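Local coordinates for (S)-ureidoglycine aminohydrolase cupin domain-containing protein (Pseudomonas syringae pv. tomato, PDB 3MYX) that is of unknown function but belongs to the cupin superfamily and is probably related to (S)-ureidoglycine aminohydrolase, at residues Arg132-Pro144 with Pro150-Asp162. Residues are numbered along the deposited sequence; the frame is centred on the assembly and turned at random. Where two conformers were deposited one is given.
Sequences RLALLTPSSPPDP and PLPQCRSNNLFED
The short strand 137-139 forms an edge of an antiparallel cupin sheet, pairing T137 with S156, midway along strand 154-158. T137 N donates to S156 O almost straight (178° at the hydrogen), and S156 N returns a bond of 2.8 Å to T137 O. Further along, S139 N reaches C154 O at 2.9 Å, while water 3 spans S139 O and C154 N. Toward the other end of the ladder, N157 carries its carboxamide anti to the backbone N (chi1 -177°), and ND2 gives a 2.9 Å bond to L135 O, approaching nearly in line with the C=O, with that oxygen lying 18° out of the plane of the N157 amide. L136 lies across R155 at about a right angle, CB to CB 3.5 Å, and its CD2 rests on N157 CB at 3.6 Å; the R155 guanidinium goes on to a salt bridge with D173 of the next strand. Beyond the strand, the rings of P142 and P152 touch through CD and CG, 3.9 Å apart, and L151 CD2 packs on P141 CB. Water 1 joins T137 OG1 to S156 OG. Direct bonds thus hold the centre of this surface pairing, waters bridge further polar atoms, and apolar proline contacts continue it where the ladder stops.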
loop_
_atom_site.group_PDB
_atom_site.type_symbol
_atom_site.label_atom_id
_atom_site.label_comp_id
_atom_site.label_asym_id
_atom_site.label_seq_id
_atom_site.Cartn_x
_atom_site.Cartn_y
_atom_site.Cartn_z
ATOM N N ARG A 132 -4.923 12.806 -0.195
ATOM C CA ARG A 132 -4.212 12.808 -1.473
ATOM C C ARG A 132 -3.416 14.100 -1.676
ATOM O O ARG A 132 -2.366 14.073 -2.318
ATOM C CB ARG A 132 -5.208 12.652 -2.638
ATOM C CG ARG A 132 -5.891 11.287 -2.727
ATOM C CD ARG A 132 -7.078 11.260 -3.675
ATOM N NE ARG A 132 -6.667 11.420 -5.063
ATOM C CZ ARG A 132 -6.265 10.436 -5.867
ATOM N NH1 ARG A 132 -6.157 9.201 -5.434
ATOM N NH2 ARG A 132 -5.933 10.709 -7.131
ATOM N N LEU A 133 -3.938 15.219 -1.159
ATOM C CA LEU A 133 -3.339 16.541 -1.333
ATOM C C LEU A 133 -2.504 16.966 -0.130
ATOM O O LEU A 133 -2.244 18.148 0.064
ATOM C CB LEU A 133 -4.421 17.597 -1.622
ATOM C CG LEU A 133 -5.327 17.360 -2.838
ATOM C CD1 LEU A 133 -6.344 18.501 -3.009
ATOM C CD2 LEU A 133 -4.474 17.166 -4.085
ATOM N N ALA A 134 -2.043 16.010 0.665
ATOM C CA ALA A 134 -1.187 16.322 1.810
ATOM C C ALA A 134 -0.009 17.209 1.403
ATOM O O ALA A 134 0.592 17.035 0.322
ATOM C CB ALA A 134 -0.665 15.019 2.424
ATOM N N LEU A 135 0.363 18.128 2.283
ATOM C CA LEU A 135 1.535 18.974 2.059
ATOM C C LEU A 135 2.803 18.201 2.423
ATOM O O LEU A 135 2.866 17.548 3.470
ATOM C CB LEU A 135 1.449 20.233 2.924
ATOM C CG LEU A 135 0.220 21.104 2.665
ATOM C CD1 LEU A 135 0.163 22.241 3.687
ATOM C CD2 LEU A 135 0.274 21.646 1.259
ATOM N N LEU A 136 3.805 18.274 1.549
ATOM C CA LEU A 136 4.993 17.435 1.647
ATOM C C LEU A 136 6.231 18.270 1.923
ATOM O O LEU A 136 6.283 19.457 1.627
ATOM C CB LEU A 136 5.193 16.667 0.348
ATOM C CG LEU A 136 3.983 15.943 -0.249
ATOM C CD1 LEU A 136 4.445 15.156 -1.480
ATOM C CD2 LEU A 136 3.283 15.018 0.787
ATOM N N THR A 137 7.247 17.642 2.493
ATOM C CA THR A 137 8.522 18.304 2.730
ATOM C C THR A 137 9.656 17.474 2.094
ATOM O O THR A 137 9.513 16.269 1.908
ATOM C CB THR A 137 8.776 18.470 4.222
ATOM O OG1 THR A 137 8.739 17.184 4.831
ATOM C CG2 THR A 137 7.707 19.383 4.861
ATOM N N PRO A 138 10.793 18.102 1.774
ATOM C CA PRO A 138 11.872 17.360 1.112
ATOM C C PRO A 138 12.267 16.050 1.788
ATOM O O PRO A 138 12.341 15.961 3.029
ATOM C CB PRO A 138 13.030 18.354 1.140
ATOM C CG PRO A 138 12.359 19.669 1.027
ATOM C CD PRO A 138 11.093 19.549 1.853
ATOM N N SER A 139 12.490 15.033 0.960
ATOM C CA SER A 139 12.863 13.702 1.416
ATOM C C SER A 139 14.035 13.178 0.595
ATOM O O SER A 139 14.418 13.771 -0.408
ATOM C CB SER A 139 11.649 12.771 1.331
ATOM O OG SER A 139 11.147 12.694 0.004
ATOM N N SER A 140 14.612 12.062 1.005
ATOM C CA SER A 140 15.848 11.582 0.383
ATOM C C SER A 140 15.634 11.050 -1.026
ATOM O O SER A 140 14.762 10.202 -1.242
ATOM C CB SER A 140 16.478 10.444 1.196
ATOM O OG SER A 140 16.989 10.907 2.427
ATOM N N PRO A 141 16.455 11.521 -1.989
ATOM C CA PRO A 141 16.503 10.840 -3.272
ATOM C C PRO A 141 17.198 9.491 -3.120
ATOM O O PRO A 141 17.703 9.162 -2.041
ATOM C CB PRO A 141 17.301 11.798 -4.177
ATOM C CG PRO A 141 17.642 12.979 -3.356
ATOM C CD PRO A 141 17.377 12.671 -1.926
ATOM N N PRO A 142 17.233 8.692 -4.193
ATOM C CA PRO A 142 17.996 7.440 -4.138
ATOM C C PRO A 142 19.496 7.668 -3.951
ATOM O O PRO A 142 19.986 8.772 -4.178
ATOM C CB PRO A 142 17.710 6.792 -5.501
ATOM C CG PRO A 142 16.440 7.494 -5.988
ATOM C CD PRO A 142 16.617 8.898 -5.506
ATOM N N ASP A 143 20.201 6.602 -3.571
ATOM C CA ASP A 143 21.655 6.580 -3.456
ATOM C C ASP A 143 22.251 7.057 -4.762
ATOM O O ASP A 143 21.906 6.535 -5.817
ATOM C CB ASP A 143 22.088 5.126 -3.188
ATOM C CG ASP A 143 23.597 4.928 -2.994
ATOM O OD1 ASP A 143 24.446 5.754 -3.363
ATOM O OD2 ASP A 143 23.932 3.845 -2.452
ATOM N N PRO A 144 23.153 8.048 -4.718
ATOM C CA PRO A 144 23.767 8.522 -5.960
ATOM C C PRO A 144 24.417 7.420 -6.805
ATOM O O PRO A 144 24.410 7.498 -8.044
ATOM C CB PRO A 144 24.806 9.536 -5.481
ATOM C CG PRO A 144 24.356 9.949 -4.161
ATOM C CD PRO A 144 23.569 8.849 -3.554
ATOM N N PRO A 150 20.151 12.396 -13.616
ATOM C CA PRO A 150 20.453 13.256 -12.475
ATOM C C PRO A 150 19.537 12.940 -11.283
ATOM O O PRO A 150 18.445 12.363 -11.441
ATOM C CB PRO A 150 20.176 14.657 -13.012
ATOM C CG PRO A 150 20.390 14.532 -14.501
ATOM C CD PRO A 150 19.814 13.179 -14.812
ATOM N N LEU A 151 19.977 13.316 -10.095
ATOM C CA LEU A 151 19.173 13.089 -8.905
ATOM C C LEU A 151 17.883 13.911 -8.964
ATOM O O LEU A 151 17.896 15.067 -9.375
ATOM C CB LEU A 151 19.945 13.431 -7.628
ATOM C CG LEU A 151 21.030 12.432 -7.233
ATOM C CD1 LEU A 151 22.130 13.127 -6.415
ATOM C CD2 LEU A 151 20.454 11.268 -6.490
ATOM N N PRO A 152 16.763 13.315 -8.547
ATOM C CA PRO A 152 15.492 14.028 -8.498
ATOM C C PRO A 152 15.363 14.875 -7.232
ATOM O O PRO A 152 16.192 14.790 -6.319
ATOM C CB PRO A 152 14.470 12.882 -8.428
ATOM C CG PRO A 152 15.212 11.817 -7.652
ATOM C CD PRO A 152 16.624 11.918 -8.104
ATOM N N GLN A 153 14.316 15.691 -7.199
ATOM C CA GLN A 153 13.808 16.300 -5.965
ATOM C C GLN A 153 12.587 15.529 -5.519
ATOM O O GLN A 153 11.614 15.416 -6.272
ATOM C CB GLN A 153 13.453 17.768 -6.211
ATOM C CG GLN A 153 14.645 18.568 -6.712
ATOM C CD GLN A 153 14.357 20.045 -6.738
ATOM O OE1 GLN A 153 13.692 20.545 -7.645
ATOM N NE2 GLN A 153 14.864 20.757 -5.751
ATOM N N CYS A 154 12.666 14.967 -4.324
ATOM C CA CYS A 154 11.612 14.149 -3.746
ATOM C C CYS A 154 11.061 14.857 -2.512
ATOM O O CYS A 154 11.782 15.581 -1.824
ATOM C CB CYS A 154 12.117 12.774 -3.309
ATOM S SG CYS A 154 13.024 11.868 -4.577
ATOM N N ARG A 155 9.775 14.648 -2.246
ATOM C CA ARG A 155 9.133 15.140 -1.027
ATOM C C ARG A 155 8.258 14.043 -0.449
ATOM O O ARG A 155 7.753 13.196 -1.181
ATOM C CB ARG A 155 8.287 16.388 -1.284
ATOM C CG ARG A 155 9.026 17.567 -1.919
ATOM C CD ARG A 155 8.118 18.732 -2.134
ATOM N NE ARG A 155 7.198 18.489 -3.237
ATOM C CZ ARG A 155 6.667 19.442 -4.003
ATOM N NH1 ARG A 155 6.906 20.733 -3.776
ATOM N NH2 ARG A 155 5.897 19.108 -5.021
ATOM N N SER A 156 8.014 14.108 0.858
ATOM C CA SER A 156 7.119 13.165 1.513
ATOM C C SER A 156 6.466 13.776 2.732
ATOM O O SER A 156 6.881 14.823 3.246
ATOM C CB SER A 156 7.868 11.908 1.942
ATOM O OG SER A 156 8.715 12.209 3.016
ATOM N N ASN A 157 5.460 13.072 3.217
ATOM C CA ASN A 157 4.834 13.353 4.489
ATOM C C ASN A 157 4.437 12.004 5.068
ATOM O O ASN A 157 3.549 11.331 4.538
ATOM C CB ASN A 157 3.604 14.253 4.319
ATOM C CG ASN A 157 2.956 14.628 5.649
ATOM O OD1 ASN A 157 3.092 13.921 6.634
ATOM N ND2 ASN A 157 2.231 15.742 5.653
ATOM N N ASN A 158 5.127 11.599 6.130
ATOM C CA ASN A 158 4.773 10.406 6.892
ATOM C C ASN A 158 3.568 10.694 7.778
ATOM O O ASN A 158 3.713 11.091 8.920
ATOM C CB ASN A 158 5.951 9.941 7.748
ATOM C CG ASN A 158 7.141 9.549 6.914
ATOM O OD1 ASN A 158 7.048 8.670 6.057
ATOM N ND2 ASN A 158 8.281 10.196 7.161
ATOM N N LEU A 159 2.384 10.523 7.217
ATOM C CA LEU A 159 1.134 10.810 7.903
ATOM C C LEU A 159 0.848 9.816 9.018
ATOM O O LEU A 159 0.102 10.114 9.947
ATOM C CB LEU A 159 -0.019 10.797 6.911
ATOM C CG LEU A 159 0.044 11.933 5.883
ATOM C CD1 LEU A 159 -0.881 11.668 4.694
ATOM C CD2 LEU A 159 -0.286 13.270 6.554
ATOM N N PHE A 160 1.416 8.623 8.915
ATOM C CA PHE A 160 1.281 7.602 9.960
ATOM C C PHE A 160 2.637 6.921 10.148
ATOM O O PHE A 160 3.234 6.435 9.191
ATOM C CB PHE A 160 0.212 6.586 9.582
ATOM C CG PHE A 160 0.130 5.429 10.515
ATOM C CD1 PHE A 160 -0.584 5.508 11.681
ATOM C CD2 PHE A 160 0.775 4.243 10.190
ATOM C CE1 PHE A 160 -0.642 4.387 12.533
ATOM C CE2 PHE A 160 0.740 3.165 11.026
ATOM C CZ PHE A 160 0.026 3.237 12.188
ATOM N N GLU A 161 3.137 6.964 11.370
ATOM C CA GLU A 161 4.352 6.274 11.738
ATOM C C GLU A 161 4.015 5.271 12.840
ATOM O O GLU A 161 3.746 5.656 13.976
ATOM C CB GLU A 161 5.410 7.263 12.203
ATOM C CG GLU A 161 5.834 8.219 11.104
ATOM C CD GLU A 161 6.866 9.241 11.571
ATOM O OE1 GLU A 161 6.825 9.661 12.750
ATOM O OE2 GLU A 161 7.705 9.637 10.756
ATOM N N ASP A 162 4.019 3.991 12.509
ATOM C CA ASP A 162 3.597 2.986 13.457
ATOM C C ASP A 162 4.610 2.811 14.577
ATOM O O ASP A 162 5.820 2.988 14.382
ATOM C CB ASP A 162 3.397 1.650 12.754
ATOM C CG ASP A 162 2.401 0.748 13.443
ATOM O OD1 ASP A 162 1.797 1.141 14.469
ATOM O OD2 ASP A 162 2.201 -0.372 12.923
HETATM O O HOH W 1 9.877 14.472 4.339
HETATM O O HOH W 2 6.298 16.217 6.108
HETATM O O HOH W 3 14.906 15.465 -2.548
#